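Local coordinates for protein NAD-dependent formate dehydrogenase gamma subunit (Cupriavidus necator, PDB 6VW7) that carries a [2Fe-2S] cluster in a thioredoxin-like domain and probably relays electrons as the gamma subunit of an NAD-dependent formate dehydrogenase, at residues 21-35 / 50-62. Sequence-based numbering, arbitrary orientation. Where two conformers were deposited one is given.
Sequences VAARQDIPGALLPIL and VPVIARALNLSRA
Val-21, on helix 14-24, splits its two methyls over helix 50-57. Val-21 CG1, anti to the backbone N (chi1 170°), presses on Ala-56 CB at 3.4 Å, closer than two methyls normally settle, while Val-21 CG2 meets Ile-53 CG1 at 3.8 Å, the two side chains roughly perpendicular. Gln-25 lays its amide OE1 near the Ala-56 methyl. One water donates to Gln-25 O (2.6 Å) and Ala-56 O (3.0 Å); no direct hydrogen bond joins the segments, so this water supplies the polar link between them.

Past the Arg-24 to Ile-27 type I turn, Ala-30 CB touches Leu-57 CD2. Leu-57 CD1 lies 3.8 Å from Leu-31 CA, the two side chains meeting nearly at right angles. With CG anti to N (chi1 -177°), Leu-31 brings its CD1 to 3.4 Å from Ile-53 CG2, again a tight pair, and its CD2 approaches Leu-59 CD1. Ile-34 CD1 meets Leu-57 CD2 at 3.8 Å, tip to tip, whereas its CG2 branch slides past Ile-53 CG1. Leu-35 CD2 closes on Ile-53 CD1 at 4.0 Å, so Ile-53 is a knob in a hole formed by Val-21, Leu-31, Ile-34 and Leu-35. Leu-31 and Leu-35 also pack on Val-67 of helix 61-70, and Leu-31 touches the beta subunit.

The 31-35 part of helix 31-42 and helix 50-57 run at 149°, nearly antiparallel. The apolar pairs and 442 Å² of buried surface show aliphatic side chains joining the N-terminal helices, away from the cluster, by shape and apolar burial, with water pairing two carbonyls at one margin.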
loop_
_atom_site.group_PDB
_atom_site.type_symbol
_atom_site.label_atom_id
_atom_site.label_comp_id
_atom_site.label_asym_id
_atom_site.label_seq_id
_atom_site.Cartn_x
_atom_site.Cartn_y
_atom_site.Cartn_z
ATOM N N VAL A 21 -0.296 15.612 -25.053
ATOM C CA VAL A 21 -1.601 16.160 -24.685
ATOM C C VAL A 21 -2.655 15.729 -25.695
ATOM O O VAL A 21 -3.756 15.300 -25.326
ATOM C CB VAL A 21 -1.502 17.695 -24.587
ATOM C CG1 VAL A 21 -2.866 18.329 -24.457
ATOM C CG2 VAL A 21 -0.565 18.118 -23.452
ATOM N N ALA A 22 -2.321 15.820 -26.994
ATOM C CA ALA A 22 -3.290 15.527 -28.047
ATOM C C ALA A 22 -3.715 14.062 -28.044
ATOM O O ALA A 22 -4.863 13.751 -28.389
ATOM C CB ALA A 22 -2.716 15.900 -29.419
ATOM N N ALA A 23 -2.802 13.150 -27.708
ATOM C CA ALA A 23 -3.153 11.735 -27.648
ATOM C C ALA A 23 -4.091 11.435 -26.478
ATOM O O ALA A 23 -4.816 10.430 -26.508
ATOM C CB ALA A 23 -1.891 10.881 -27.512
ATOM N N ARG A 24 -4.079 12.264 -25.445
ATOM C CA ARG A 24 -4.824 11.973 -24.222
ATOM C C ARG A 24 -6.049 12.855 -24.039
ATOM O O ARG A 24 -6.778 12.692 -23.050
ATOM C CB ARG A 24 -3.901 12.108 -23.007
ATOM C CG ARG A 24 -2.864 11.005 -22.952
ATOM C CD ARG A 24 -1.773 11.214 -21.915
ATOM N NE ARG A 24 -0.878 10.056 -21.914
ATOM C CZ ARG A 24 0.015 9.813 -22.868
ATOM N NH1 ARG A 24 0.147 10.656 -23.878
ATOM N NH2 ARG A 24 0.777 8.734 -22.810
ATOM N N GLN A 25 -6.316 13.760 -24.974
ATOM C CA GLN A 25 -7.210 14.863 -24.658
ATOM C C GLN A 25 -8.668 14.424 -24.515
ATOM O O GLN A 25 -9.472 15.173 -23.947
ATOM C CB GLN A 25 -7.057 15.961 -25.717
ATOM C CG GLN A 25 -7.568 15.621 -27.076
ATOM C CD GLN A 25 -7.471 16.829 -27.990
ATOM O OE1 GLN A 25 -6.417 17.456 -28.076
ATOM N NE2 GLN A 25 -8.581 17.207 -28.604
ATOM N N ASP A 26 -9.024 13.226 -24.986
ATOM C CA ASP A 26 -10.380 12.719 -24.818
ATOM C C ASP A 26 -10.483 11.636 -23.745
ATOM O O ASP A 26 -11.514 10.966 -23.655
ATOM C CB ASP A 26 -10.919 12.191 -26.148
ATOM C CG ASP A 26 -11.404 13.312 -27.069
ATOM O OD1 ASP A 26 -11.372 14.490 -26.646
ATOM O OD2 ASP A 26 -11.812 13.016 -28.212
ATOM N N ILE A 27 -9.443 11.428 -22.948
ATOM C CA ILE A 27 -9.517 10.458 -21.855
ATOM C C ILE A 27 -10.308 11.078 -20.703
ATOM O O ILE A 27 -10.090 12.249 -20.363
ATOM C CB ILE A 27 -8.114 10.019 -21.416
ATOM C CG1 ILE A 27 -7.454 9.197 -22.537
ATOM C CG2 ILE A 27 -8.167 9.216 -20.131
ATOM C CD1 ILE A 27 -6.144 8.632 -22.161
ATOM N N PRO A 28 -11.241 10.341 -20.099
ATOM C CA PRO A 28 -11.953 10.847 -18.903
ATOM C C PRO A 28 -10.980 11.209 -17.790
ATOM O O PRO A 28 -10.197 10.372 -17.326
ATOM C CB PRO A 28 -12.844 9.665 -18.500
ATOM C CG PRO A 28 -13.000 8.832 -19.763
ATOM C CD PRO A 28 -11.720 9.010 -20.532
ATOM N N GLY A 29 -11.040 12.463 -17.348
ATOM C CA GLY A 29 -10.111 12.925 -16.331
ATOM C C GLY A 29 -8.660 12.848 -16.778
ATOM O O GLY A 29 -7.792 12.373 -16.045
ATOM N N ALA A 30 -8.379 13.385 -17.968
ATOM C CA ALA A 30 -7.079 13.220 -18.606
ATOM C C ALA A 30 -5.947 14.000 -17.940
ATOM O O ALA A 30 -4.791 13.708 -18.238
ATOM C CB ALA A 30 -7.183 13.665 -20.079
ATOM N N LEU A 31 -6.231 14.974 -17.066
ATOM C CA LEU A 31 -5.180 15.901 -16.643
ATOM C C LEU A 31 -4.025 15.181 -15.945
ATOM O O LEU A 31 -2.859 15.406 -16.291
ATOM C CB LEU A 31 -5.745 17.009 -15.755
ATOM C CG LEU A 31 -4.722 18.065 -15.326
ATOM C CD1 LEU A 31 -3.879 18.515 -16.515
ATOM C CD2 LEU A 31 -5.419 19.273 -14.691
ATOM N N LEU A 32 -4.316 14.345 -14.928
ATOM C CA LEU A 32 -3.229 13.648 -14.235
ATOM C C LEU A 32 -2.460 12.683 -15.138
ATOM O O LEU A 32 -1.225 12.634 -15.017
ATOM C CB LEU A 32 -3.746 12.916 -12.983
ATOM C CG LEU A 32 -3.555 13.707 -11.686
ATOM C CD1 LEU A 32 -4.513 14.871 -11.666
ATOM C CD2 LEU A 32 -3.735 12.847 -10.401
ATOM N N PRO A 33 -3.098 11.834 -15.972
ATOM C CA PRO A 33 -2.297 11.042 -16.932
ATOM C C PRO A 33 -1.438 11.906 -17.834
ATOM O O PRO A 33 -0.315 11.515 -18.188
ATOM C CB PRO A 33 -3.359 10.266 -17.722
ATOM C CG PRO A 33 -4.490 10.077 -16.679
ATOM C CD PRO A 33 -4.511 11.394 -15.941
ATOM N N ILE A 34 -1.939 13.077 -18.234
ATOM C CA ILE A 34 -1.139 13.970 -19.073
ATOM C C ILE A 34 0.065 14.482 -18.292
ATOM O O ILE A 34 1.200 14.449 -18.778
ATOM C CB ILE A 34 -2.004 15.132 -19.598
ATOM C CG1 ILE A 34 -2.948 14.642 -20.691
ATOM C CG2 ILE A 34 -1.130 16.287 -20.093
ATOM C CD1 ILE A 34 -3.944 15.697 -21.176
ATOM N N LEU A 35 -0.164 14.945 -17.059
ATOM C CA LEU A 35 0.931 15.482 -16.258
ATOM C C LEU A 35 1.977 14.410 -15.975
ATOM O O LEU A 35 3.180 14.690 -16.000
ATOM C CB LEU A 35 0.391 16.072 -14.947
ATOM C CG LEU A 35 -0.478 17.332 -15.077
ATOM C CD1 LEU A 35 -1.076 17.769 -13.702
ATOM C CD2 LEU A 35 0.312 18.462 -15.684
ATOM N N VAL A 50 1.448 24.539 -19.664
ATOM C CA VAL A 50 0.123 24.752 -19.075
ATOM C C VAL A 50 -0.879 25.298 -20.089
ATOM O O VAL A 50 -1.986 24.744 -20.185
ATOM C CB VAL A 50 0.238 25.617 -17.811
ATOM C CG1 VAL A 50 -1.156 25.971 -17.267
ATOM C CG2 VAL A 50 1.065 24.865 -16.756
ATOM N N PRO A 51 -0.562 26.329 -20.890
ATOM C CA PRO A 51 -1.553 26.779 -21.883
ATOM C C PRO A 51 -1.947 25.693 -22.865
ATOM O O PRO A 51 -3.104 25.642 -23.296
ATOM C CB PRO A 51 -0.848 27.959 -22.574
ATOM C CG PRO A 51 0.151 28.434 -21.569
ATOM C CD PRO A 51 0.638 27.188 -20.905
ATOM N N VAL A 52 -1.008 24.821 -23.237
ATOM C CA VAL A 52 -1.326 23.749 -24.173
ATOM C C VAL A 52 -2.300 22.766 -23.535
ATOM O O VAL A 52 -3.302 22.366 -24.143
ATOM C CB VAL A 52 -0.033 23.048 -24.626
ATOM C CG1 VAL A 52 -0.346 21.862 -25.540
ATOM C CG2 VAL A 52 0.893 24.049 -25.286
ATOM N N ILE A 53 -2.017 22.366 -22.299
ATOM C CA ILE A 53 -2.917 21.465 -21.586
ATOM C C ILE A 53 -4.286 22.116 -21.418
ATOM O O ILE A 53 -5.316 21.524 -21.757
ATOM C CB ILE A 53 -2.310 21.083 -20.225
ATOM C CG1 ILE A 53 -0.988 20.337 -20.420
ATOM C CG2 ILE A 53 -3.322 20.309 -19.363
ATOM C CD1 ILE A 53 -0.076 20.396 -19.203
ATOM N N ALA A 54 -4.302 23.369 -20.952
ATOM C CA ALA A 54 -5.558 24.059 -20.665
ATOM C C ALA A 54 -6.460 24.096 -21.888
ATOM O O ALA A 54 -7.644 23.744 -21.809
ATOM C CB ALA A 54 -5.278 25.475 -20.160
ATOM N N ARG A 55 -5.910 24.514 -23.041
ATOM C CA ARG A 55 -6.701 24.595 -24.263
ATOM C C ARG A 55 -7.265 23.234 -24.659
ATOM O O ARG A 55 -8.429 23.132 -25.061
ATOM C CB ARG A 55 -5.855 25.179 -25.398
ATOM C CG ARG A 55 -6.485 25.065 -26.766
ATOM C CD ARG A 55 -5.842 26.040 -27.750
ATOM N NE ARG A 55 -6.191 25.721 -29.135
ATOM C CZ ARG A 55 -6.139 26.589 -30.140
ATOM N NH1 ARG A 55 -5.762 27.842 -29.917
ATOM N NH2 ARG A 55 -6.471 26.206 -31.368
ATOM N N ALA A 56 -6.446 22.184 -24.600
ATOM C CA ALA A 56 -6.911 20.888 -25.084
ATOM C C ALA A 56 -8.008 20.299 -24.196
ATOM O O ALA A 56 -8.902 19.612 -24.700
ATOM C CB ALA A 56 -5.745 19.918 -25.185
ATOM N N LEU A 57 -7.953 20.537 -22.889
ATOM C CA LEU A 57 -8.937 19.995 -21.955
ATOM C C LEU A 57 -10.072 20.967 -21.641
ATOM O O LEU A 57 -10.911 20.670 -20.774
ATOM C CB LEU A 57 -8.247 19.581 -20.649
ATOM C CG LEU A 57 -7.051 18.616 -20.778
ATOM C CD1 LEU A 57 -6.649 18.120 -19.379
ATOM C CD2 LEU A 57 -7.336 17.432 -21.703
ATOM N N ASN A 58 -10.118 22.116 -22.314
ATOM C CA ASN A 58 -11.100 23.161 -22.028
ATOM C C ASN A 58 -11.118 23.483 -20.533
ATOM O O ASN A 58 -12.168 23.551 -19.891
ATOM C CB ASN A 58 -12.493 22.770 -22.538
ATOM C CG ASN A 58 -13.485 23.941 -22.516
ATOM O OD1 ASN A 58 -13.099 25.110 -22.626
ATOM N ND2 ASN A 58 -14.768 23.625 -22.373
ATOM N N LEU A 59 -9.926 23.675 -19.979
ATOM C CA LEU A 59 -9.747 24.087 -18.592
ATOM C C LEU A 59 -9.060 25.445 -18.579
ATOM O O LEU A 59 -8.439 25.850 -19.565
ATOM C CB LEU A 59 -8.905 23.071 -17.805
ATOM C CG LEU A 59 -9.440 21.647 -17.648
ATOM C CD1 LEU A 59 -8.409 20.780 -16.977
ATOM C CD2 LEU A 59 -10.727 21.661 -16.825
ATOM N N SER A 60 -9.151 26.151 -17.458
ATOM C CA SER A 60 -8.401 27.396 -17.381
ATOM C C SER A 60 -6.947 27.105 -17.032
ATOM O O SER A 60 -6.610 26.056 -16.474
ATOM C CB SER A 60 -8.994 28.332 -16.330
ATOM O OG SER A 60 -8.607 27.877 -15.046
ATOM N N ARG A 61 -6.077 28.059 -17.354
ATOM C CA ARG A 61 -4.669 27.907 -17.003
ATOM C C ARG A 61 -4.488 27.842 -15.491
ATOM O O ARG A 61 -3.659 27.073 -14.990
ATOM C CB ARG A 61 -3.841 29.050 -17.596
ATOM C CG ARG A 61 -3.701 29.038 -19.129
ATOM C CD ARG A 61 -4.905 29.689 -19.824
ATOM N NE ARG A 61 -5.607 30.619 -18.938
ATOM C CZ ARG A 61 -6.869 31.015 -19.092
ATOM N NH1 ARG A 61 -7.601 30.574 -20.103
ATOM N NH2 ARG A 61 -7.400 31.858 -18.222
ATOM N N ALA A 62 -5.255 28.642 -14.742
ATOM C CA ALA A 62 -5.133 28.619 -13.283
ATOM C C ALA A 62 -5.539 27.264 -12.718
ATOM O O ALA A 62 -4.905 26.747 -11.789
ATOM C CB ALA A 62 -5.986 29.729 -12.663
HETATM O O HOH W 1 -10.866 17.351 -24.481
#